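Local structure of cellulosomal scaffoldin (Bacteroides cellulosolvens, 2Y3N) at residues S5-I10 with T24-K29; I30-G35 with G105-T110; G35-I40 with S138-A143; D145-F150 with Y162-P167. The protein is a cellulosome scaffold; this chain is one of its cohesin domains, of type II, and binds a cellulosomal family-48 glycoside hydrolase chain. One frame throughout, in Å; residues are numbered along the deposited sequence.

Contact 1: residues S5-I10 with T24-K29; sequences SVLTAI and TINVDK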
loop_
_atom_site.group_PDB
_atom_site.type_symbol
_atom_site.label_atom_id
_atom_site.label_comp_id
_atom_site.label_asym_id
_atom_site.label_seq_id
_atom_site.Cartn_x
_atom_site.Cartn_y
_atom_site.Cartn_z
ATOM N N SER C 5 3.586 -14.326 -3.911
ATOM C CA SER C 5 3.608 -13.950 -2.511
ATOM C C SER C 5 3.705 -12.443 -2.326
ATOM O O SER C 5 4.343 -11.716 -3.165
ATOM C CB SER C 5 4.894 -14.514 -1.874
ATOM O OG SER C 5 4.844 -15.915 -1.788
ATOM N N VAL C 6 3.155 -11.975 -1.197
ATOM C CA VAL C 6 3.596 -10.736 -0.635
ATOM C C VAL C 6 4.473 -11.094 0.534
ATOM O O VAL C 6 4.059 -11.833 1.432
ATOM C CB VAL C 6 2.416 -9.797 -0.136
ATOM C CG1 VAL C 6 2.982 -8.595 0.598
ATOM C CG2 VAL C 6 1.601 -9.296 -1.299
ATOM N N LEU C 7 5.677 -10.544 0.586
ATOM C CA LEU C 7 6.456 -10.830 1.758
ATOM C C LEU C 7 7.286 -9.654 2.234
ATOM O O LEU C 7 7.464 -8.650 1.512
ATOM C CB LEU C 7 7.315 -12.072 1.570
ATOM C CG LEU C 7 7.794 -12.406 0.218
ATOM C CD1 LEU C 7 8.827 -11.442 -0.044
ATOM C CD2 LEU C 7 8.355 -13.798 0.380
ATOM N N THR C 8 7.787 -9.784 3.454
ATOM C CA THR C 8 8.517 -8.702 4.016
ATOM C C THR C 8 9.797 -9.142 4.703
ATOM O O THR C 8 10.025 -10.330 4.990
ATOM C CB THR C 8 7.645 -7.957 5.030
ATOM O OG1 THR C 8 7.604 -8.715 6.221
ATOM C CG2 THR C 8 6.248 -7.699 4.460
ATOM N N ALA C 9 10.598 -8.144 5.004
ATOM C CA ALA C 9 11.909 -8.344 5.636
ATOM C C ALA C 9 12.321 -7.084 6.400
ATOM O O ALA C 9 11.964 -5.940 6.030
ATOM C CB ALA C 9 12.981 -8.704 4.575
ATOM N N ILE C 10 12.984 -7.318 7.521
ATOM C CA ILE C 10 13.606 -6.239 8.287
ATOM C C ILE C 10 15.117 -6.395 8.375
ATOM O O ILE C 10 15.671 -7.538 8.248
ATOM C CB ILE C 10 13.000 -6.107 9.691
ATOM C CG1 ILE C 10 13.189 -7.424 10.466
ATOM C CG2 ILE C 10 11.507 -5.646 9.552
ATOM C CD1 ILE C 10 12.895 -7.412 12.000
ATOM N N THR C 24 10.898 -3.818 4.653
ATOM C CA THR C 24 10.776 -3.835 3.217
ATOM C C THR C 24 9.670 -4.818 2.852
ATOM O O THR C 24 9.688 -5.972 3.295
ATOM C CB THR C 24 12.179 -4.318 2.529
ATOM O OG1 THR C 24 13.195 -3.349 2.882
ATOM C CG2 THR C 24 12.104 -4.373 0.940
ATOM N N ILE C 25 8.788 -4.401 1.951
ATOM C CA ILE C 25 7.633 -5.208 1.454
ATOM C C ILE C 25 7.857 -5.511 0.002
ATOM O O ILE C 25 8.114 -4.579 -0.800
ATOM C CB ILE C 25 6.298 -4.441 1.593
ATOM C CG1 ILE C 25 6.119 -4.000 3.017
ATOM C CG2 ILE C 25 5.179 -5.371 1.184
ATOM C CD1 ILE C 25 5.085 -2.765 3.173
ATOM N N ASN C 26 7.914 -6.806 -0.327
ATOM C CA ASN C 26 8.096 -7.259 -1.694
ATOM C C ASN C 26 6.891 -7.956 -2.247
ATOM O O ASN C 26 6.103 -8.544 -1.504
ATOM C CB ASN C 26 9.316 -8.227 -1.790
ATOM C CG ASN C 26 10.579 -7.614 -1.129
ATOM O OD1 ASN C 26 11.203 -6.773 -1.694
ATOM N ND2 ASN C 26 10.928 -8.059 0.089
ATOM N N VAL C 27 6.768 -7.913 -3.571
ATOM C CA VAL C 27 5.909 -8.844 -4.247
ATOM C C VAL C 27 6.815 -9.893 -4.843
ATOM O O VAL C 27 7.966 -9.611 -5.208
ATOM C CB VAL C 27 5.046 -8.177 -5.284
ATOM C CG1 VAL C 27 3.963 -7.383 -4.562
ATOM C CG2 VAL C 27 5.863 -7.307 -6.253
ATOM N N ASP C 28 6.308 -11.107 -4.968
ATOM C CA ASP C 28 7.138 -12.164 -5.578
ATOM C C ASP C 28 6.286 -12.942 -6.573
ATOM O O ASP C 28 5.287 -13.570 -6.166
ATOM C CB ASP C 28 7.695 -13.071 -4.479
ATOM C CG ASP C 28 8.818 -13.948 -5.010
ATOM O OD1 ASP C 28 9.951 -13.462 -5.207
ATOM O OD2 ASP C 28 8.544 -15.096 -5.377
ATOM N N LYS C 29 6.684 -12.928 -7.860
ATOM C CA LYS C 29 5.995 -13.610 -8.962
ATOM C C LYS C 29 4.533 -13.235 -9.066
ATOM O O LYS C 29 3.682 -14.111 -9.205
ATOM C CB LYS C 29 6.131 -15.160 -8.850
ATOM C CG LYS C 29 7.555 -15.653 -8.790
ATOM C CD LYS C 29 7.484 -17.169 -8.403
ATOM C CE LYS C 29 8.834 -17.792 -8.262
ATOM N NZ LYS C 29 9.506 -17.213 -7.081
HETATM O O HOH W 1 14.298 -3.781 5.374
#
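S5, L7 and A9 pair with D28, N26 and T24 as antiparallel hydrogen-bonded partners, each pair joined by two backbone bonds. The shortest of the six bonds is in the central pair: N26 N reaches L7 O at 2.6 Å, with a nearly straight N-H...O angle of 172°, and L7 N returns a bond to N26 O at 2.9 Å. Between these rungs V6 faces V27 and T8 faces I25 as non-hydrogen-bonded pairs, and their side chains form the inner face. I25 shows how that face is filled. Its CB forks at once; CG2, anti to the backbone N, lies alongside V6, 3.9 Å from V6 CG1, while CG1 runs next to T8, 4.0 Å from T8 CG2. From CG1 the chain continues to CD1, which leaves the pair altogether and packs on I40 of the opposite sheet, where F38 also meets CG2. Beta-branched residues suit this place, since they hold extended backbone and fill the inside of the jelly-roll beta-sandwich that cohesins share. Strand 4-10 is also joined on its other edge, in parallel, to strand 162-164. The outer face, with L7, N26, T24 and D28, is more polar. There L7 CD1 rests 3.7 Å from N26 CB, one methyl shielding the stem of an amide-bearing side chain. At one end, K29 NZ makes a salt bridge of 2.9 Å with the syn lone pair of D28 OD2. At the other, a water 2.8 Å from T24 OG1 donates to A9 O.

Contact 2: residues I30-G35 with G105-T110; sequences ITNFSG and GKPEST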
loop_
_atom_site.group_PDB
_atom_site.type_symbol
_atom_site.label_atom_id
_atom_site.label_comp_id
_atom_site.label_asym_id
_atom_site.label_seq_id
_atom_site.Cartn_x
_atom_site.Cartn_y
_atom_site.Cartn_z
ATOM N N ILE C 30 4.251 -11.920 -8.960
ATOM C CA ILE C 30 2.919 -11.401 -9.255
ATOM C C ILE C 30 2.938 -10.959 -10.714
ATOM O O ILE C 30 3.456 -9.892 -11.079
ATOM C CB ILE C 30 2.550 -10.269 -8.330
ATOM C CG1 ILE C 30 2.685 -10.775 -6.870
ATOM C CG2 ILE C 30 1.194 -9.528 -8.803
ATOM C CD1 ILE C 30 1.680 -11.962 -6.506
ATOM N N THR C 31 2.378 -11.818 -11.562
ATOM C CA THR C 31 2.511 -11.628 -13.022
ATOM C C THR C 31 1.965 -10.300 -13.535
ATOM O O THR C 31 0.829 -9.932 -13.237
ATOM C CB THR C 31 1.819 -12.828 -13.780
ATOM O OG1 THR C 31 2.540 -14.006 -13.427
ATOM C CG2 THR C 31 1.838 -12.623 -15.237
ATOM N N ASN C 32 2.807 -9.556 -14.261
ATOM C CA ASN C 32 2.377 -8.291 -14.833
ATOM C C ASN C 32 1.793 -7.355 -13.784
ATOM O O ASN C 32 0.828 -6.666 -14.049
ATOM C CB ASN C 32 1.368 -8.527 -15.981
ATOM C CG ASN C 32 1.937 -9.440 -17.076
ATOM O OD1 ASN C 32 3.139 -9.422 -17.321
ATOM N ND2 ASN C 32 1.063 -10.182 -17.781
ATOM N N PHE C 33 2.471 -7.280 -12.635
ATOM C CA PHE C 33 2.116 -6.405 -11.523
ATOM C C PHE C 33 2.036 -4.956 -11.942
ATOM O O PHE C 33 2.962 -4.442 -12.549
ATOM C CB PHE C 33 3.220 -6.533 -10.461
ATOM C CG PHE C 33 3.020 -5.668 -9.248
ATOM C CD1 PHE C 33 1.917 -5.857 -8.436
ATOM C CD2 PHE C 33 3.955 -4.707 -8.931
ATOM C CE1 PHE C 33 1.704 -5.147 -7.298
ATOM C CE2 PHE C 33 3.784 -3.896 -7.776
ATOM C CZ PHE C 33 2.641 -4.106 -6.935
ATOM N N SER C 34 0.921 -4.288 -11.602
ATOM C CA SER C 34 0.781 -2.895 -11.965
ATOM C C SER C 34 0.549 -1.992 -10.746
ATOM O O SER C 34 0.560 -0.751 -10.883
ATOM C CB SER C 34 -0.418 -2.705 -12.891
ATOM O OG SER C 34 -1.604 -2.960 -12.103
ATOM N N GLY C 35 0.286 -2.593 -9.579
ATOM C CA GLY C 35 -0.142 -1.786 -8.435
ATOM C C GLY C 35 -0.635 -2.535 -7.221
ATOM O O GLY C 35 -1.038 -3.680 -7.306
ATOM N N GLY C 105 5.973 -4.091 -22.892
ATOM C CA GLY C 105 6.472 -5.459 -22.949
ATOM C C GLY C 105 7.514 -5.768 -21.847
ATOM O O GLY C 105 8.224 -6.774 -21.949
ATOM N N LYS C 106 7.584 -4.915 -20.814
ATOM C CA LYS C 106 8.524 -5.075 -19.708
ATOM C C LYS C 106 7.747 -5.136 -18.378
ATOM O O LYS C 106 7.745 -4.171 -17.612
ATOM C CB LYS C 106 9.565 -3.958 -19.674
ATOM C CG LYS C 106 10.830 -4.339 -18.868
ATOM C CD LYS C 106 11.548 -5.615 -19.448
ATOM C CE LYS C 106 11.817 -6.661 -18.343
ATOM N NZ LYS C 106 10.517 -7.168 -17.729
ATOM N N PRO C 107 7.129 -6.294 -18.113
ATOM C CA PRO C 107 6.341 -6.463 -16.909
ATOM C C PRO C 107 7.209 -6.560 -15.665
ATOM O O PRO C 107 8.329 -7.063 -15.730
ATOM C CB PRO C 107 5.648 -7.811 -17.140
ATOM C CG PRO C 107 6.655 -8.595 -17.954
ATOM C CD PRO C 107 7.235 -7.564 -18.883
ATOM N N GLU C 108 6.697 -6.059 -14.543
ATOM C CA GLU C 108 7.389 -6.277 -13.278
ATOM C C GLU C 108 6.595 -7.337 -12.554
ATOM O O GLU C 108 5.432 -7.515 -12.863
ATOM C CB GLU C 108 7.426 -4.972 -12.487
ATOM C CG GLU C 108 7.970 -3.767 -13.316
ATOM C CD GLU C 108 7.820 -2.444 -12.590
ATOM O OE1 GLU C 108 7.226 -2.443 -11.479
ATOM O OE2 GLU C 108 8.321 -1.417 -13.108
ATOM N N SER C 109 7.225 -8.111 -11.659
ATOM C CA SER C 109 6.493 -9.166 -10.983
ATOM C C SER C 109 7.165 -9.461 -9.649
ATOM O O SER C 109 6.528 -10.052 -8.789
ATOM C CB SER C 109 6.379 -10.448 -11.851
ATOM O OG SER C 109 7.694 -10.858 -12.138
ATOM N N THR C 110 8.447 -9.065 -9.507
ATOM C CA THR C 110 9.194 -9.452 -8.352
ATOM C C THR C 110 10.072 -8.344 -7.921
ATOM O O THR C 110 10.883 -7.857 -8.733
ATOM C CB THR C 110 10.115 -10.744 -8.655
ATOM O OG1 THR C 110 9.250 -11.791 -9.061
ATOM C CG2 THR C 110 10.786 -11.224 -7.378
#
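I30 and S109 meet backbone to backbone: I30 N donates to S109 O at 3.0 Å, with an N-H...O angle of 160°. Three residues on, F33 N reaches E108 O, also at 3.0 Å but more bent, at 133°. The same F33 N gives a weak second bond to I30 O, closing a type II turn whose third residue, N32, takes a positive phi that asparagine tolerates well. The tight part lies between these bonds, where S109 CA makes a CA-H...O contact of 3.1 Å to I30 O. S109 CB also lies 3.1 Å from I30 O, a closeness that suits a small side chain. On the buried side F33 CB sits 3.4 Å from E108 O. With CG anti to the backbone N (chi1 179°), the ring then swings off the loop and takes G35 N over the centre of one face, 3.6 Å above the plane. E108 suits its place because its carboxylate is held at both oxygens, by Y95 OH and by L70 N, while Y101 OH bonds both E108 N and F33 O. The outer side is looser: T31 is exposed, its side chain directed away from residues 105-110. One close touch marks its margin, N32 OD1 at 3.0 Å from P107 CB, the two side chains lying alongside each other near W152. Here is a type II turn at the entrance to strand 33-41, bonded to the irregular connection from helix 98-104 to strand 111-120, at one end of the cohesin sandwich.

Contact 3: residues G35-I40 with S138-A143; sequences GYQFNI and SSMNNA
N39 and M140 come at each other from opposite directions, both with CG anti to their carbonyl carbon (chi1 -75° and -66°), and this lays the thioether across the amide. M140 SD stands nearly straight above the amide plane, 3.4 Å from N39 CG, and M140 CG lies 3.7 Å from the same carbon, N39 CG. Q37 flanks the sulfur on another side: its extended chain passes with CG 3.7 Å from M140 SD. Methionine suits the spot, being long and pliant enough to reach from a loop to two strand residues. An alanine at N39 takes away the amide under the sulfur, and the M140 chain, held then mainly by Q37, would probably be freer to turn. Beyond the methionine, Q37 NE2 donates to a water at 2.8 Å, which also contacts S139 OG at 2.8 Å; the same NE2 bonds N90 OD1. Q37 OE1 accepts from M17 N of the family-48 hydrolase chain, whose N16 bonds S139 O, so this outer face belongs to the cohesin's binding surface. Strand 33-41 pairs with strands 88-95, 147-151 and 129-134, and residues 138-143, in the loop from strand 129-134 to strand 147-151, reach it through M140 and S139.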
loop_
_atom_site.group_PDB
_atom_site.type_symbol
_atom_site.label_atom_id
_atom_site.label_comp_id
_atom_site.label_asym_id
_atom_site.label_seq_id
_atom_site.Cartn_x
_atom_site.Cartn_y
_atom_site.Cartn_z
ATOM N N GLY C 35 0.286 -2.593 -9.579
ATOM C CA GLY C 35 -0.142 -1.786 -8.435
ATOM C C GLY C 35 -0.635 -2.535 -7.221
ATOM O O GLY C 35 -1.038 -3.680 -7.306
ATOM N N TYR C 36 -0.608 -1.876 -6.075
ATOM C CA TYR C 36 -0.988 -2.600 -4.811
ATOM C C TYR C 36 -1.647 -1.600 -3.880
ATOM O O TYR C 36 -1.504 -0.422 -4.060
ATOM C CB TYR C 36 0.294 -3.102 -4.134
ATOM C CG TYR C 36 1.104 -1.979 -3.532
ATOM C CD1 TYR C 36 0.816 -1.512 -2.223
ATOM C CD2 TYR C 36 2.041 -1.311 -4.261
ATOM C CE1 TYR C 36 1.493 -0.459 -1.671
ATOM C CE2 TYR C 36 2.777 -0.292 -3.703
ATOM C CZ TYR C 36 2.477 0.138 -2.409
ATOM O OH TYR C 36 3.151 1.179 -1.866
ATOM N N GLN C 37 -2.380 -2.085 -2.900
ATOM C CA GLN C 37 -2.740 -1.226 -1.770
ATOM C C GLN C 37 -2.615 -2.145 -0.569
ATOM O O GLN C 37 -2.999 -3.311 -0.653
ATOM C CB GLN C 37 -4.162 -0.680 -1.919
ATOM C CG GLN C 37 -4.830 -0.250 -0.568
ATOM C CD GLN C 37 -6.192 0.411 -0.773
ATOM O OE1 GLN C 37 -6.863 0.175 -1.793
ATOM N NE2 GLN C 37 -6.611 1.247 0.204
ATOM N N PHE C 38 -2.103 -1.591 0.531
ATOM C CA PHE C 38 -1.988 -2.314 1.783
ATOM C C PHE C 38 -2.755 -1.574 2.872
ATOM O O PHE C 38 -2.789 -0.363 2.829
ATOM C CB PHE C 38 -0.510 -2.410 2.257
ATOM C CG PHE C 38 0.388 -3.218 1.325
ATOM C CD1 PHE C 38 -0.057 -4.412 0.762
ATOM C CD2 PHE C 38 1.667 -2.760 1.032
ATOM C CE1 PHE C 38 0.730 -5.148 -0.082
ATOM C CE2 PHE C 38 2.511 -3.518 0.102
ATOM C CZ PHE C 38 2.024 -4.709 -0.413
ATOM N N ASN C 39 -3.329 -2.340 3.825
ATOM C CA ASN C 39 -3.642 -1.877 5.133
ATOM C C ASN C 39 -2.783 -2.622 6.150
ATOM O O ASN C 39 -2.868 -3.835 6.235
ATOM C CB ASN C 39 -5.127 -2.090 5.434
ATOM C CG ASN C 39 -6.045 -1.075 4.707
ATOM O OD1 ASN C 39 -5.582 -0.218 3.908
ATOM N ND2 ASN C 39 -7.336 -1.138 5.017
ATOM N N ILE C 40 -2.025 -1.850 6.949
ATOM C CA ILE C 40 -1.025 -2.360 7.846
ATOM C C ILE C 40 -1.266 -1.799 9.268
ATOM O O ILE C 40 -1.205 -0.586 9.492
ATOM C CB ILE C 40 0.442 -2.007 7.358
ATOM C CG1 ILE C 40 0.688 -2.581 5.958
ATOM C CG2 ILE C 40 1.450 -2.610 8.344
ATOM C CD1 ILE C 40 2.146 -2.187 5.376
ATOM N N SER C 138 -11.353 -0.434 7.227
ATOM C CA SER C 138 -12.758 -0.302 6.805
ATOM C C SER C 138 -12.864 0.000 5.312
ATOM O O SER C 138 -13.880 -0.290 4.684
ATOM C CB SER C 138 -13.452 0.769 7.656
ATOM O OG SER C 138 -12.788 2.003 7.384
ATOM N N SER C 139 -11.823 0.515 4.692
ATOM C CA SER C 139 -11.950 0.806 3.247
ATOM C C SER C 139 -11.403 -0.362 2.359
ATOM O O SER C 139 -11.430 -0.296 1.106
ATOM C CB SER C 139 -11.226 2.113 2.903
ATOM O OG SER C 139 -9.812 1.885 2.875
ATOM N N MET C 140 -10.968 -1.441 3.000
ATOM C CA MET C 140 -10.595 -2.662 2.265
ATOM C C MET C 140 -11.465 -3.826 2.700
ATOM O O MET C 140 -10.992 -4.939 2.860
ATOM C CB MET C 140 -9.119 -2.986 2.474
ATOM C CG MET C 140 -8.161 -1.942 1.862
ATOM S SD MET C 140 -6.474 -2.648 1.681
ATOM C CE MET C 140 -6.798 -4.055 2.631
ATOM N N ASN C 141 -12.743 -3.569 2.899
ATOM C CA ASN C 141 -13.628 -4.590 3.476
ATOM C C ASN C 141 -13.786 -5.803 2.534
ATOM O O ASN C 141 -14.093 -6.916 3.003
ATOM C CB ASN C 141 -14.982 -3.949 3.837
ATOM C CG ASN C 141 -15.621 -3.234 2.650
ATOM O OD1 ASN C 141 -15.071 -3.235 1.531
ATOM N ND2 ASN C 141 -16.805 -2.638 2.876
ATOM N N ASN C 142 -13.514 -5.591 1.237
ATOM C CA ASN C 142 -13.632 -6.628 0.192
ATOM C C ASN C 142 -12.351 -7.467 -0.031
ATOM O O ASN C 142 -12.323 -8.358 -0.899
ATOM C CB ASN C 142 -13.995 -5.987 -1.159
ATOM C CG ASN C 142 -12.743 -5.679 -2.030
ATOM O OD1 ASN C 142 -11.901 -4.830 -1.658
ATOM N ND2 ASN C 142 -12.616 -6.378 -3.188
ATOM N N ALA C 143 -11.281 -7.139 0.694
ATOM C CA ALA C 143 -9.971 -7.678 0.391
ATOM C C ALA C 143 -9.700 -8.872 1.308
ATOM O O ALA C 143 -10.464 -9.120 2.230
ATOM C CB ALA C 143 -8.903 -6.587 0.566
HETATM O O HOH W 2 -8.687 3.130 0.637
#

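Contact 4: residues D145-F150 with Y162-P167; sequences DGTMLF and YKVVQP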
loop_
_atom_site.group_PDB
_atom_site.type_symbol
_atom_site.label_atom_id
_atom_site.label_comp_id
_atom_site.label_asym_id
_atom_site.label_seq_id
_atom_site.Cartn_x
_atom_site.Cartn_y
_atom_site.Cartn_z
ATOM N N ASP C 145 -6.735 -10.144 3.891
ATOM C CA ASP C 145 -5.503 -9.893 4.632
ATOM C C ASP C 145 -4.857 -8.577 4.258
ATOM O O ASP C 145 -3.623 -8.501 4.087
ATOM C CB ASP C 145 -4.474 -11.060 4.471
ATOM C CG ASP C 145 -4.984 -12.370 5.053
ATOM O OD1 ASP C 145 -5.694 -12.283 6.066
ATOM O OD2 ASP C 145 -4.681 -13.489 4.506
ATOM N N GLY C 146 -5.694 -7.542 4.120
ATOM C CA GLY C 146 -5.178 -6.193 4.017
ATOM C C GLY C 146 -4.393 -5.898 2.733
ATOM O O GLY C 146 -3.551 -4.995 2.717
ATOM N N THR C 147 -4.659 -6.677 1.681
ATOM C CA THR C 147 -3.804 -6.626 0.494
ATOM C C THR C 147 -4.638 -6.693 -0.763
ATOM O O THR C 147 -5.489 -7.574 -0.918
ATOM C CB THR C 147 -2.769 -7.811 0.479
ATOM O OG1 THR C 147 -1.911 -7.715 1.618
ATOM C CG2 THR C 147 -1.917 -7.731 -0.723
ATOM N N MET C 148 -4.415 -5.753 -1.666
ATOM C CA MET C 148 -4.945 -5.854 -2.956
ATOM C C MET C 148 -3.801 -5.678 -3.951
ATOM O O MET C 148 -3.036 -4.750 -3.837
ATOM C CB MET C 148 -6.044 -4.799 -3.175
ATOM C CG MET C 148 -7.119 -4.868 -2.116
ATOM S SD MET C 148 -8.307 -3.531 -2.134
ATOM C CE MET C 148 -8.849 -3.574 -3.765
ATOM N N LEU C 149 -3.756 -6.556 -4.948
ATOM C CA LEU C 149 -2.737 -6.504 -6.014
ATOM C C LEU C 149 -3.384 -6.461 -7.394
ATOM O O LEU C 149 -4.435 -7.048 -7.603
ATOM C CB LEU C 149 -1.792 -7.716 -5.914
ATOM C CG LEU C 149 -1.103 -8.001 -4.598
ATOM C CD1 LEU C 149 -0.173 -9.283 -4.759
ATOM C CD2 LEU C 149 -0.263 -6.827 -4.096
ATOM N N PHE C 150 -2.753 -5.769 -8.344
ATOM C CA PHE C 150 -3.383 -5.626 -9.640
ATOM C C PHE C 150 -2.422 -5.917 -10.775
ATOM O O PHE C 150 -1.188 -5.854 -10.570
ATOM C CB PHE C 150 -3.978 -4.234 -9.784
ATOM C CG PHE C 150 -4.956 -3.894 -8.703
ATOM C CD1 PHE C 150 -4.512 -3.402 -7.472
ATOM C CD2 PHE C 150 -6.321 -4.049 -8.921
ATOM C CE1 PHE C 150 -5.415 -3.097 -6.454
ATOM C CE2 PHE C 150 -7.275 -3.732 -7.889
ATOM C CZ PHE C 150 -6.804 -3.253 -6.662
ATOM N N TYR C 162 -2.068 -15.774 -4.470
ATOM C CA TYR C 162 -0.863 -15.398 -3.678
ATOM C C TYR C 162 -1.065 -15.466 -2.158
ATOM O O TYR C 162 -2.171 -15.239 -1.660
ATOM C CB TYR C 162 -0.371 -14.016 -4.100
ATOM C CG TYR C 162 -1.298 -12.921 -3.698
ATOM C CD1 TYR C 162 -2.367 -12.578 -4.494
ATOM C CD2 TYR C 162 -1.104 -12.216 -2.501
ATOM C CE1 TYR C 162 -3.242 -11.511 -4.130
ATOM C CE2 TYR C 162 -1.997 -11.146 -2.138
ATOM C CZ TYR C 162 -3.057 -10.857 -2.935
ATOM O OH TYR C 162 -3.935 -9.813 -2.634
ATOM N N LYS C 163 0.015 -15.768 -1.467
ATOM C CA LYS C 163 0.066 -15.773 -0.009
ATOM C C LYS C 163 0.611 -14.435 0.470
ATOM O O LYS C 163 1.518 -13.838 -0.140
ATOM C CB LYS C 163 0.885 -16.945 0.546
ATOM C CG LYS C 163 2.124 -17.333 -0.260
ATOM C CD LYS C 163 2.622 -18.728 0.092
ATOM C CE LYS C 163 4.005 -18.997 -0.467
ATOM N NZ LYS C 163 5.088 -18.472 0.452
ATOM N N VAL C 164 -0.032 -13.912 1.497
ATOM C CA VAL C 164 0.538 -12.798 2.216
ATOM C C VAL C 164 1.275 -13.382 3.390
ATOM O O VAL C 164 0.635 -14.060 4.246
ATOM C CB VAL C 164 -0.580 -11.874 2.761
ATOM C CG1 VAL C 164 0.041 -10.768 3.577
ATOM C CG2 VAL C 164 -1.401 -11.293 1.518
ATOM N N VAL C 165 2.577 -13.106 3.462
ATOM C CA VAL C 165 3.416 -13.613 4.546
ATOM C C VAL C 165 3.574 -12.510 5.600
ATOM O O VAL C 165 4.218 -11.489 5.332
ATOM C CB VAL C 165 4.812 -14.109 3.995
ATOM C CG1 VAL C 165 5.667 -14.786 5.101
ATOM C CG2 VAL C 165 4.632 -14.992 2.867
ATOM N N GLN C 166 2.973 -12.689 6.779
ATOM C CA GLN C 166 2.900 -11.577 7.751
ATOM C C GLN C 166 4.284 -11.263 8.309
ATOM O O GLN C 166 5.120 -12.183 8.471
ATOM C CB GLN C 166 1.943 -11.891 8.903
ATOM C CG GLN C 166 0.504 -12.032 8.486
ATOM C CD GLN C 166 -0.183 -10.672 8.258
ATOM O OE1 GLN C 166 0.466 -9.587 8.307
ATOM N NE2 GLN C 166 -1.480 -10.731 7.965
ATOM N N PRO C 167 4.530 -9.996 8.644
ATOM C CA PRO C 167 5.812 -9.714 9.309
ATOM C C PRO C 167 6.012 -10.528 10.609
ATOM O O PRO C 167 5.040 -10.950 11.260
ATOM C CB PRO C 167 5.700 -8.224 9.646
ATOM C CG PRO C 167 4.808 -7.680 8.532
ATOM C CD PRO C 167 3.719 -8.752 8.518
HETATM O O HOH W 3 -5.554 -8.808 -4.711
#
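Across the core of the beta-sandwich, strand 147-150 of one sheet faces strand 162-164 of the other, their axes 9.6 Å apart and their directions at 146°, and side chains fill the gap. Y162 makes the largest contribution. Its chi1 of 69° sets CG between the backbone N and the carbonyl carbon, and from there the ring extends to the opposing strand. L149 CD1 sits squarely over one face, 3.6 Å from the ring centroid of Y162 and 6° off the normal, a CH-pi contact that fits a branched aliphatic to a flat aromatic. T147 CG2 comes obliquely to the same ring, 3.7 Å from Y162 CE2. A leucine at Y162 has neither hydroxyl nor ring, so the water on L149 N would probably be held less firmly and a gap is likely to open under L149 CD1. Farther along, T147 and V164 reach toward each other tip to tip, with T147 OG1 3.6 Å from V164 CG2. Threonine suits this position by serving both needs: OG1 donates to D145 O while CG2 joins the apolar layer. At the inner end of the tyrosine, one water lies 2.8 Å from Y162 OH and accepts from L149 N at 2.9 Å.

Contact 1 pairs neighbours within one sheet, contact 4 spans the core, and contacts 2 and 3 sit on strand 33-41 of the other sheet, sharing G35. Contact 4 has its centre about 9 Å from those of contacts 1 and 3, while contacts 2 and 3 are about 19 Å apart. Along the chain contact 1 closes first; contacts 2 and 3 then interleave, and contact 4 comes last. I25 and V6 pack on F38 across the core, V6 also bonds the backbone of K163 and V165, and N39 N bonds G146 O. Contact 4 and this packing on F38 join the sheets, and strand 33-41 with the 138-143 loop presents Q37 and S139 to the hydrolase.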